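H127A/Y244A mutant of alginate lyase AlyC3 in complex with dimannuronate (PDB 7C8F) cleaves the polysaccharide alginate, as a lyase of family PL7, whose members work by beta-elimination. Local coordinates at residues B[79-84]-B[237-242]; B[122-127]-B[139-144]; B[164-169]-B[231-236]. One frame throughout, in Å; residues are numbered along the deposited sequence. Where two conformers were deposited one is given.

Interaction 1: residues B[79-84]-B[237-242]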
loop_
_atom_site.group_PDB
_atom_site.type_symbol
_atom_site.label_atom_id
_atom_site.label_comp_id
_atom_site.label_asym_id
_atom_site.label_seq_id
_atom_site.Cartn_x
_atom_site.Cartn_y
_atom_site.Cartn_z
ATOM N N GLU B 79 -14.572 11.758 -19.973
ATOM C CA GLU B 79 -13.269 12.213 -19.523
ATOM C C GLU B 79 -12.162 11.725 -20.434
ATOM O O GLU B 79 -12.195 10.591 -20.924
ATOM C CB GLU B 79 -12.948 11.670 -18.118
ATOM C CG GLU B 79 -13.856 12.211 -17.020
ATOM C CD GLU B 79 -13.778 11.394 -15.749
ATOM O OE1 GLU B 79 -13.818 10.141 -15.819
ATOM O OE2 GLU B 79 -13.671 12.016 -14.675
ATOM N N VAL B 80 -11.170 12.580 -20.641
ATOM C CA VAL B 80 -9.886 12.150 -21.182
ATOM C C VAL B 80 -9.055 11.599 -20.029
ATOM O O VAL B 80 -8.924 12.246 -18.980
ATOM C CB VAL B 80 -9.177 13.327 -21.870
ATOM C CG1 VAL B 80 -7.706 13.041 -22.060
ATOM C CG2 VAL B 80 -9.833 13.640 -23.222
ATOM N N ARG B 81 -8.504 10.399 -20.213
ATOM C CA ARG B 81 -7.749 9.674 -19.194
ATOM C C ARG B 81 -6.313 9.579 -19.688
ATOM O O ARG B 81 -6.041 8.880 -20.671
ATOM C CB ARG B 81 -8.364 8.293 -18.943
ATOM C CG ARG B 81 -7.781 7.504 -17.763
ATOM C CD ARG B 81 -6.534 6.690 -18.140
ATOM N NE ARG B 81 -6.334 5.567 -17.212
ATOM C CZ ARG B 81 -5.197 5.252 -16.601
ATOM N NH1 ARG B 81 -5.156 4.183 -15.795
ATOM N NH2 ARG B 81 -4.081 5.945 -16.817
ATOM N N VAL B 82 -5.411 10.319 -19.053
ATOM C CA VAL B 82 -4.005 10.304 -19.446
ATOM C C VAL B 82 -3.411 8.948 -19.085
ATOM O O VAL B 82 -3.574 8.459 -17.964
ATOM C CB VAL B 82 -3.248 11.473 -18.790
ATOM C CG1 VAL B 82 -1.793 11.493 -19.228
ATOM C CG2 VAL B 82 -3.928 12.818 -19.124
ATOM N N HIS B 83 -2.721 8.324 -20.047
ATOM C CA HIS B 83 -2.360 6.911 -19.916
ATOM C C HIS B 83 -1.320 6.620 -18.842
ATOM O O HIS B 83 -1.320 5.518 -18.281
ATOM C CB HIS B 83 -1.876 6.378 -21.257
ATOM C CG HIS B 83 -2.993 5.992 -22.168
ATOM N ND1 HIS B 83 -3.021 6.327 -23.505
ATOM C CD2 HIS B 83 -4.116 5.274 -21.930
ATOM C CE1 HIS B 83 -4.114 5.822 -24.055
ATOM N NE2 HIS B 83 -4.793 5.177 -23.122
ATOM N N LYS B 84 -0.410 7.548 -18.570
ATOM C CA LYS B 84 0.677 7.251 -17.639
ATOM C C LYS B 84 0.147 6.974 -16.233
ATOM O O LYS B 84 -0.538 7.809 -15.636
ATOM C CB LYS B 84 1.643 8.437 -17.599
ATOM C CG LYS B 84 2.804 8.261 -16.618
ATOM C CD LYS B 84 3.793 7.220 -17.117
ATOM C CE LYS B 84 4.917 7.010 -16.107
ATOM N NZ LYS B 84 5.922 6.005 -16.597
ATOM N N TYR B 237 -2.989 8.589 -11.801
ATOM C CA TYR B 237 -3.179 9.080 -13.160
ATOM C C TYR B 237 -4.165 10.232 -13.175
ATOM O O TYR B 237 -4.978 10.401 -12.256
ATOM C CB TYR B 237 -3.634 7.983 -14.130
ATOM C CG TYR B 237 -4.948 7.291 -13.804
ATOM C CD1 TYR B 237 -4.989 6.166 -12.980
ATOM C CD2 TYR B 237 -6.139 7.738 -14.362
ATOM C CE1 TYR B 237 -6.191 5.520 -12.724
ATOM C CE2 TYR B 237 -7.334 7.094 -14.126
ATOM C CZ TYR B 237 -7.360 5.986 -13.298
ATOM O OH TYR B 237 -8.552 5.331 -13.034
ATOM N N PHE B 238 -4.088 11.026 -14.241
ATOM C CA PHE B 238 -4.937 12.196 -14.427
ATOM C C PHE B 238 -6.161 11.886 -15.284
ATOM O O PHE B 238 -6.088 11.120 -16.252
ATOM C CB PHE B 238 -4.178 13.299 -15.168
ATOM C CG PHE B 238 -3.105 13.976 -14.365
ATOM C CD1 PHE B 238 -3.404 14.623 -13.163
ATOM C CD2 PHE B 238 -1.807 14.043 -14.849
ATOM C CE1 PHE B 238 -2.409 15.275 -12.456
ATOM C CE2 PHE B 238 -0.819 14.706 -14.151
ATOM C CZ PHE B 238 -1.114 15.321 -12.948
ATOM N N LYS B 239 -7.275 12.549 -14.959
ATOM C CA LYS B 239 -8.437 12.621 -15.830
ATOM C C LYS B 239 -8.952 14.049 -15.858
ATOM O O LYS B 239 -8.810 14.801 -14.885
ATOM C CB LYS B 239 -9.581 11.717 -15.367
ATOM C CG LYS B 239 -9.207 10.245 -15.405
ATOM C CD LYS B 239 -10.410 9.321 -15.307
ATOM C CE LYS B 239 -10.953 9.266 -13.892
ATOM N NZ LYS B 239 -12.135 8.350 -13.857
ATOM N N ALA B 240 -9.587 14.404 -16.967
ATOM C CA ALA B 240 -10.185 15.715 -17.148
ATOM C C ALA B 240 -11.421 15.576 -18.018
ATOM O O ALA B 240 -11.408 14.827 -18.998
ATOM C CB ALA B 240 -9.198 16.698 -17.794
ATOM N N GLY B 241 -12.475 16.305 -17.663
ATOM C CA GLY B 241 -13.699 16.311 -18.449
ATOM C C GLY B 241 -14.863 16.654 -17.550
ATOM O O GLY B 241 -14.787 17.652 -16.822
ATOM N N VAL B 242 -15.917 15.836 -17.546
ATOM C CA VAL B 242 -17.012 15.979 -16.585
ATOM C C VAL B 242 -17.390 14.616 -16.037
ATOM O O VAL B 242 -17.347 13.606 -16.749
ATOM C CB VAL B 242 -18.267 16.654 -17.181
ATOM C CG1 VAL B 242 -17.985 18.085 -17.535
ATOM C CG2 VAL B 242 -18.758 15.880 -18.397
HETATM O O HOH W 1 -2.036 10.073 -16.097
#
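The guanidinium of Arg81 lies flat on the ring of Tyr237. The planes are 5° apart, and Arg81 CZ sits 3.5 Å from the centroid of the Tyr237 ring, which makes a cation-pi stack. NH1 is over the ring centre, while NH2 reaches the CB end. Arg81 CG, anti to the backbone N, lies by CE2 of Tyr237; the bend at chi2 (-86°) lays CD against CD2. Arg81 NH2 donates to Val82 O at 2.8 Å, close to the guanidinium plane, and NH1 bonds Asn85.

A second polar pair is the salt bridge from Lys239 NZ to Glu79 OE1, 3.1 Å long. The ammonium comes from the syn side, 30° out of the carboxylate plane. Arg77 forms a further salt bridge with the same oxygen, so two positive charges share one carboxylate.

The backbones are antiparallel neighbours in the groove-bearing sheet of the beta-jelly roll, the fold of this lyase family. Val80 and Ala240 are a hydrogen-bonded pair: Val80 N meets Ala240 O at 2.8 Å, and Ala240 N returns the bond to Val80 O. Val82 N donates to Phe238 O at 3.0 Å. Beyond this, a water accepts from Phe238 N and donates to the carbonyls of Val82 and Lys84.

Apolar packing is lighter. On the face opposite Arg81 and Lys239, Val82 CG2 lies 4.0 Å from Phe238 CB. At Gly241 a side chain would clash with Glu79 CA, and its backbone angles also call for glycine. The chain turns a corner there.

Interaction 2: residues B[122-127]-B[139-144]; sequences FLQVAN and PHPLLR. With BEM (beta-D-mannopyranuronic acid), chain D; BEM (beta-D-mannopyranuronic acid), chain C.
Val125 and Leu143 exchange two backbone hydrogen bonds. Val125 N donates to Leu143 O at 3.0 Å, and Leu143 N reaches a lone pair of Val125 O at 3.1 Å. Leu142 and Leu143 both face Val125, a classic beta bulge where the strand begins. Asn127 N gives its hydrogen to a water, which passes a weak bond to His140 O. Asn127 ND2 is satisfied by Val138 O.

The sheet face carrying Gln124 and Arg144, with the loop at Pro139 and His140, lines the pocket that holds dimannuronate. Gln124 CG is anti to the backbone N (chi1 -173°), and Gln124 NE2 at the end of the extended chain donates to O6B of the chain C mannuronate at 3.1 Å. O3 of that sugar donates to Pro139 O at 2.6 Å. His140 ND1 donates to O6B of the chain D sugar at 2.8 Å, with the oxygen near the ring plane. His140 NE2 accepts from Cys169 N, so both ring nitrogens are used. The Arg144 guanidinium turns a face to C3 and O3 of the chain D sugar, while NH1 forms a salt bridge with Glu119 and a hydrogen bond to Thr121 OG1. Arg144 CG lies 3.6 Å from Gln124 OE1. An alanine at Arg144 would probably leave Glu119 without this mate and open a gap beside the chain D sugar.

Strand 119-129 lies between 143-148 and 235-240. Leu123, Val125 and Leu143 pack inward on strand 203-210, while strand 157-163 flanks 143-148.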
loop_
_atom_site.group_PDB
_atom_site.type_symbol
_atom_site.label_atom_id
_atom_site.label_comp_id
_atom_site.label_asym_id
_atom_site.label_seq_id
_atom_site.Cartn_x
_atom_site.Cartn_y
_atom_site.Cartn_z
ATOM N N PHE B 122 -14.435 17.851 -12.605
ATOM C CA PHE B 122 -13.856 18.124 -13.916
ATOM C C PHE B 122 -12.347 17.919 -14.012
ATOM O O PHE B 122 -11.820 17.902 -15.131
ATOM C CB PHE B 122 -14.284 19.514 -14.443
ATOM C CG PHE B 122 -13.881 20.655 -13.559
ATOM C CD1 PHE B 122 -14.709 21.083 -12.524
ATOM C CD2 PHE B 122 -12.679 21.299 -13.765
ATOM C CE1 PHE B 122 -14.330 22.137 -11.693
ATOM C CE2 PHE B 122 -12.294 22.356 -12.956
ATOM C CZ PHE B 122 -13.125 22.780 -11.907
ATOM N N LEU B 123 -11.645 17.734 -12.896
ATOM C CA LEU B 123 -10.256 17.290 -12.912
ATOM C C LEU B 123 -10.094 16.270 -11.806
ATOM O O LEU B 123 -10.698 16.418 -10.738
ATOM C CB LEU B 123 -9.273 18.436 -12.662
ATOM C CG LEU B 123 -9.385 19.628 -13.619
ATOM C CD1 LEU B 123 -8.652 20.837 -13.068
ATOM C CD2 LEU B 123 -8.829 19.266 -14.997
ATOM N N GLN B 124 -9.272 15.245 -12.036
ATOM C CA GLN B 124 -9.125 14.189 -11.048
ATOM C C GLN B 124 -7.709 13.627 -11.090
ATOM O O GLN B 124 -7.089 13.544 -12.152
ATOM C CB GLN B 124 -10.175 13.093 -11.295
ATOM C CG GLN B 124 -10.271 11.996 -10.249
ATOM C CD GLN B 124 -11.618 11.279 -10.289
ATOM O OE1 GLN B 124 -12.672 11.916 -10.237
ATOM N NE2 GLN B 124 -11.586 9.957 -10.378
ATOM N N VAL B 125 -7.214 13.228 -9.921
ATOM C CA VAL B 125 -6.073 12.327 -9.820
ATOM C C VAL B 125 -6.620 11.059 -9.191
ATOM O O VAL B 125 -7.069 11.078 -8.035
ATOM C CB VAL B 125 -4.926 12.899 -8.970
ATOM C CG1 VAL B 125 -3.767 11.888 -8.889
ATOM C CG2 VAL B 125 -4.435 14.243 -9.505
ATOM N N ALA B 126 -6.602 9.961 -9.949
ATOM C CA ALA B 126 -7.051 8.660 -9.478
ATOM C C ALA B 126 -5.838 7.794 -9.173
ATOM O O ALA B 126 -4.707 8.134 -9.515
ATOM C CB ALA B 126 -7.876 7.975 -10.571
ATOM N N ASN B 127 -6.068 6.667 -8.503
ATOM C CA ASN B 127 -5.040 5.636 -8.436
ATOM C C ASN B 127 -5.451 4.454 -9.291
ATOM O O ASN B 127 -6.634 4.102 -9.370
ATOM C CB ASN B 127 -4.714 5.177 -7.000
ATOM C CG ASN B 127 -5.803 4.317 -6.387
ATOM O OD1 ASN B 127 -5.714 3.082 -6.374
ATOM N ND2 ASN B 127 -6.825 4.962 -5.867
ATOM N N PRO B 139 -10.637 2.453 -4.058
ATOM C CA PRO B 139 -11.742 3.000 -4.867
ATOM C C PRO B 139 -12.114 4.430 -4.500
ATOM O O PRO B 139 -13.300 4.777 -4.425
ATOM C CB PRO B 139 -12.893 2.029 -4.569
ATOM C CG PRO B 139 -12.654 1.618 -3.168
ATOM C CD PRO B 139 -11.124 1.532 -3.017
ATOM N N HIS B 140 -11.101 5.265 -4.268
ATOM C CA HIS B 140 -11.260 6.660 -3.898
ATOM C C HIS B 140 -10.179 7.374 -4.704
ATOM O O HIS B 140 -9.011 6.933 -4.692
ATOM C CB HIS B 140 -11.002 6.905 -2.406
ATOM C CG HIS B 140 -11.762 6.000 -1.479
ATOM N ND1 HIS B 140 -13.107 6.157 -1.220
ATOM C CD2 HIS B 140 -11.355 4.948 -0.729
ATOM C CE1 HIS B 140 -13.500 5.232 -0.357
ATOM N NE2 HIS B 140 -12.455 4.487 -0.040
ATOM N N PRO B 141 -10.500 8.461 -5.399
ATOM C CA PRO B 141 -9.445 9.238 -6.058
ATOM C C PRO B 141 -8.651 10.033 -5.041
ATOM O O PRO B 141 -9.164 10.427 -3.987
ATOM C CB PRO B 141 -10.218 10.173 -6.995
ATOM C CG PRO B 141 -11.538 10.320 -6.362
ATOM C CD PRO B 141 -11.834 9.048 -5.578
ATOM N N LEU B 142 -7.379 10.273 -5.364
ATOM C CA LEU B 142 -6.584 11.172 -4.540
ATOM C C LEU B 142 -7.179 12.571 -4.531
ATOM O O LEU B 142 -7.250 13.212 -3.477
ATOM C CB LEU B 142 -5.140 11.216 -5.047
ATOM C CG LEU B 142 -4.232 12.210 -4.316
ATOM C CD1 LEU B 142 -4.106 11.856 -2.843
ATOM C CD2 LEU B 142 -2.866 12.288 -4.974
ATOM N N LEU B 143 -7.619 13.058 -5.691
ATOM C CA LEU B 143 -8.110 14.424 -5.830
ATOM C C LEU B 143 -9.298 14.446 -6.769
ATOM O O LEU B 143 -9.235 13.858 -7.852
ATOM C CB LEU B 143 -7.002 15.319 -6.415
ATOM C CG LEU B 143 -7.452 16.714 -6.882
ATOM C CD1 LEU B 143 -7.877 17.592 -5.683
ATOM C CD2 LEU B 143 -6.340 17.396 -7.693
ATOM N N ARG B 144 -10.294 15.212 -6.392
ATOM C CA ARG B 144 -11.347 15.607 -7.257
ATOM C C ARG B 144 -11.423 17.162 -7.198
ATOM O O ARG B 144 -11.521 17.710 -6.159
ATOM C CB ARG B 144 -12.711 15.029 -6.894
ATOM C CG ARG B 144 -12.843 13.544 -7.051
ATOM C CD ARG B 144 -14.299 13.117 -6.869
ATOM N NE ARG B 144 -14.844 13.471 -5.580
ATOM C CZ ARG B 144 -15.917 14.188 -5.382
ATOM N NH1 ARG B 144 -16.569 14.679 -6.378
ATOM N NH2 ARG B 144 -16.303 14.465 -4.176
HETATM C C1 BEM D . -16.312 8.355 -6.349
HETATM C C2 BEM D . -17.543 9.226 -6.120
HETATM O O2 BEM D . -18.480 8.538 -5.306
HETATM C C3 BEM D . -17.133 10.467 -5.362
HETATM O O3 BEM D . -18.250 11.187 -4.958
HETATM C C4 BEM D . -16.589 10.004 -4.057
HETATM O O4 BEM D . -16.440 11.058 -3.151
HETATM C C5 BEM D . -15.328 9.274 -4.350
HETATM O O5 BEM D . -15.705 8.151 -5.104
HETATM C C6 BEM D . -14.690 8.856 -3.088
HETATM O O6B BEM D . -14.892 7.744 -2.662
HETATM O O6A BEM D . -13.838 9.594 -2.687
HETATM C C1 BEM C . -14.894 4.699 -9.611
HETATM C C2 BEM C . -14.717 4.238 -8.176
HETATM O O2 BEM C . -13.373 4.418 -7.771
HETATM C C3 BEM C . -15.662 4.987 -7.272
HETATM O O3 BEM C . -15.412 4.671 -5.938
HETATM C C4 BEM C . -15.570 6.491 -7.484
HETATM O O4 BEM C . -16.698 7.090 -6.854
HETATM C C5 BEM C . -15.637 6.819 -8.958
HETATM O O5 BEM C . -14.723 6.080 -9.731
HETATM C C6 BEM C . -15.266 8.244 -9.073
HETATM O O6B BEM C . -14.106 8.522 -9.373
HETATM O O6A BEM C . -16.156 9.077 -9.046
HETATM O O1 BEM C . -13.908 4.134 -10.454
HETATM O O HOH W 2 -8.999 6.385 -7.812
#

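Interaction 3: residues B[164-169]-B[231-236]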
loop_
_atom_site.group_PDB
_atom_site.type_symbol
_atom_site.label_atom_id
_atom_site.label_comp_id
_atom_site.label_asym_id
_atom_site.label_seq_id
_atom_site.Cartn_x
_atom_site.Cartn_y
_atom_site.Cartn_z
ATOM N N ASN B 164 -7.149 11.782 2.170
ATOM C CA ASN B 164 -6.042 12.088 3.071
ATOM C C ASN B 164 -5.460 10.859 3.771
ATOM O O ASN B 164 -4.774 10.999 4.784
ATOM C CB ASN B 164 -6.484 13.123 4.113
ATOM C CG ASN B 164 -5.331 13.950 4.642
ATOM O OD1 ASN B 164 -4.318 14.132 3.975
ATOM N ND2 ASN B 164 -5.480 14.449 5.862
ATOM N N ASN B 165 -5.761 9.666 3.277
ATOM C CA ASN B 165 -5.074 8.437 3.670
ATOM C C ASN B 165 -5.222 7.468 2.503
ATOM O O ASN B 165 -5.801 7.815 1.472
ATOM C CB ASN B 165 -5.604 7.901 5.016
ATOM C CG ASN B 165 -7.097 7.589 4.986
ATOM O OD1 ASN B 165 -7.630 7.102 3.990
ATOM N ND2 ASN B 165 -7.779 7.860 6.108
ATOM N N ALA B 166 -4.681 6.255 2.653
ATOM C CA ALA B 166 -4.755 5.257 1.589
ATOM C C ALA B 166 -5.697 4.109 1.947
ATOM O O ALA B 166 -5.524 2.979 1.476
ATOM C CB ALA B 166 -3.364 4.755 1.210
ATOM N N VAL B 167 -6.708 4.389 2.788
ATOM C CA VAL B 167 -7.568 3.352 3.345
ATOM C C VAL B 167 -8.783 3.147 2.457
ATOM O O VAL B 167 -9.393 4.112 1.972
ATOM C CB VAL B 167 -7.989 3.742 4.771
ATOM C CG1 VAL B 167 -8.929 2.670 5.395
ATOM C CG2 VAL B 167 -6.767 3.971 5.620
ATOM N N ILE B 168 -9.156 1.886 2.247
ATOM C CA ILE B 168 -10.393 1.570 1.535
ATOM C C ILE B 168 -11.550 1.686 2.516
ATOM O O ILE B 168 -11.596 0.962 3.518
ATOM C CB ILE B 168 -10.338 0.169 0.913
ATOM C CG1 ILE B 168 -9.197 0.098 -0.098
ATOM C CG2 ILE B 168 -11.664 -0.149 0.219
ATOM C CD1 ILE B 168 -9.073 -1.247 -0.770
ATOM N N CYS B 169 -12.489 2.597 2.231
ATOM C CA CYS B 169 -13.538 2.949 3.181
ATOM C C CYS B 169 -14.935 2.577 2.715
ATOM O O CYS B 169 -15.905 2.867 3.429
ATOM C CB CYS B 169 -13.491 4.449 3.514
ATOM S SG CYS B 169 -12.067 4.945 4.474
ATOM N N TRP B 231 0.264 8.068 0.229
ATOM C CA TRP B 231 -0.161 7.532 -1.045
ATOM C C TRP B 231 0.967 6.950 -1.887
ATOM O O TRP B 231 0.767 6.562 -2.972
ATOM C CB TRP B 231 -0.756 8.692 -1.829
ATOM C CG TRP B 231 -1.729 8.419 -2.940
ATOM C CD1 TRP B 231 -1.493 8.493 -4.252
ATOM C CD2 TRP B 231 -3.102 8.112 -2.799
ATOM N NE1 TRP B 231 -2.615 8.232 -4.962
ATOM C CE2 TRP B 231 -3.634 7.997 -4.084
ATOM C CE3 TRP B 231 -3.941 7.919 -1.704
ATOM C CZ2 TRP B 231 -4.965 7.703 -4.295
ATOM C CZ3 TRP B 231 -5.239 7.626 -1.928
ATOM C CH2 TRP B 231 -5.737 7.531 -3.208
ATOM N N ARG B 232 2.145 6.934 -1.325
ATOM C CA ARG B 232 3.357 6.563 -2.051
ATOM C C ARG B 232 3.379 5.289 -2.857
ATOM O O ARG B 232 4.006 5.255 -3.894
ATOM C CB ARG B 232 4.581 6.637 -1.131
ATOM C CG ARG B 232 4.618 5.646 0.008
ATOM C CD ARG B 232 5.685 5.994 1.030
ATOM N NE ARG B 232 5.769 5.095 2.172
ATOM C CZ ARG B 232 5.065 5.235 3.274
ATOM N NH1 ARG B 232 4.184 6.177 3.390
ATOM N NH2 ARG B 232 5.229 4.427 4.270
ATOM N N HIS B 233 2.678 4.290 -2.351
ATOM C CA HIS B 233 2.645 2.994 -3.032
ATOM C C HIS B 233 1.677 2.940 -4.209
ATOM O O HIS B 233 1.686 1.943 -4.946
ATOM C CB HIS B 233 2.239 1.897 -2.041
ATOM C CG HIS B 233 0.955 2.190 -1.321
ATOM N ND1 HIS B 233 0.762 3.349 -0.602
ATOM C CD2 HIS B 233 -0.195 1.479 -1.211
ATOM C CE1 HIS B 233 -0.446 3.336 -0.065
ATOM N NE2 HIS B 233 -1.044 2.207 -0.406
ATOM N N LEU B 234 0.842 3.959 -4.411
ATOM C CA LEU B 234 -0.236 3.886 -5.393
ATOM C C LEU B 234 0.155 4.610 -6.679
ATOM O O LEU B 234 0.342 5.830 -6.682
ATOM C CB LEU B 234 -1.520 4.466 -4.796
ATOM C CG LEU B 234 -2.047 3.658 -3.606
ATOM C CD1 LEU B 234 -3.162 4.430 -2.906
ATOM C CD2 LEU B 234 -2.544 2.293 -4.087
ATOM N N LEU B 235 0.267 3.861 -7.774
ATOM C CA LEU B 235 0.422 4.486 -9.081
ATOM C C LEU B 235 -0.847 5.254 -9.420
ATOM O O LEU B 235 -1.961 4.766 -9.198
ATOM C CB LEU B 235 0.670 3.416 -10.145
ATOM C CG LEU B 235 1.916 2.549 -9.947
ATOM C CD1 LEU B 235 2.085 1.587 -11.122
ATOM C CD2 LEU B 235 3.168 3.412 -9.785
ATOM N N SER B 236 -0.678 6.468 -9.945
ATOM C CA SER B 236 -1.773 7.416 -10.058
ATOM C C SER B 236 -1.850 7.976 -11.476
ATOM O O SER B 236 -0.914 7.846 -12.277
ATOM C CB SER B 236 -1.611 8.521 -9.011
ATOM O OG SER B 236 -1.601 7.940 -7.701
HETATM O O HOH W 3 -3.663 1.270 0.302
#
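Ala166 CB points toward Trp231, His233 and Leu234. It comes nearest to His233 CE1, at 3.5 Å, and meets that ring at its edge, near the plane. His233 CG sits between the backbone N and the carbonyl carbon (chi1 54°), and the end of the ring comes nearer to Ala166. Leu234 CD1 is 4.1 Å from Ala166 CB. This leucine also packs on both rings: CD1 lies over the centre of the indole, and CG over the imidazole.

The polar contacts are few. Asn165 O lies in the plane of the indole, 3.5 Å from Trp231 CZ3, and this buried oxygen has no hydrogen-bond partner in the model. One water links the segments, donating to Ala166 O at 2.8 Å and bonding His233 NE2.

Within the segments, Asn165 OD1 accepts from Val167 N in an Asx turn, and also from Lys163 NZ. A type I beta turn runs from Trp231 to Leu234. Trp231 NE1 donates to Ser236 OG near the indole plane, which helps hold the ring's rotation.

Segment 231-236 takes part in the dimer interface: His233 stacks on His233 of the second subunit, and Arg232 forms a salt bridge with its Asp89. Segment 164-169 follows strand 157-163. Trp231 to Leu234 lead into strand 235-240, beside strand 119-129.

Overall arrangement
Interactions 1 and 2 lie deep in the same antiparallel sheet and share a border. Strand 235-240 pairs with 77-82 on one edge and with 119-129 on the other, probably through bonds such as Lys239 O to Gln124 N. Interaction 3 lies farther out: its centre is about 17 Å from the centre of the chain, although its 231-236 segment enters strand 235-240. Its touching residues are still mostly buried, partly beside the second subunit. Interactions 1 and 2 both pair strands; interaction 1 adds a salt bridge and a cation-pi stack, and interaction 2 turns side chains to the sugar. Interaction 3 relies on loop side chains and one water. The loop of 139-144 meets that of 164-169.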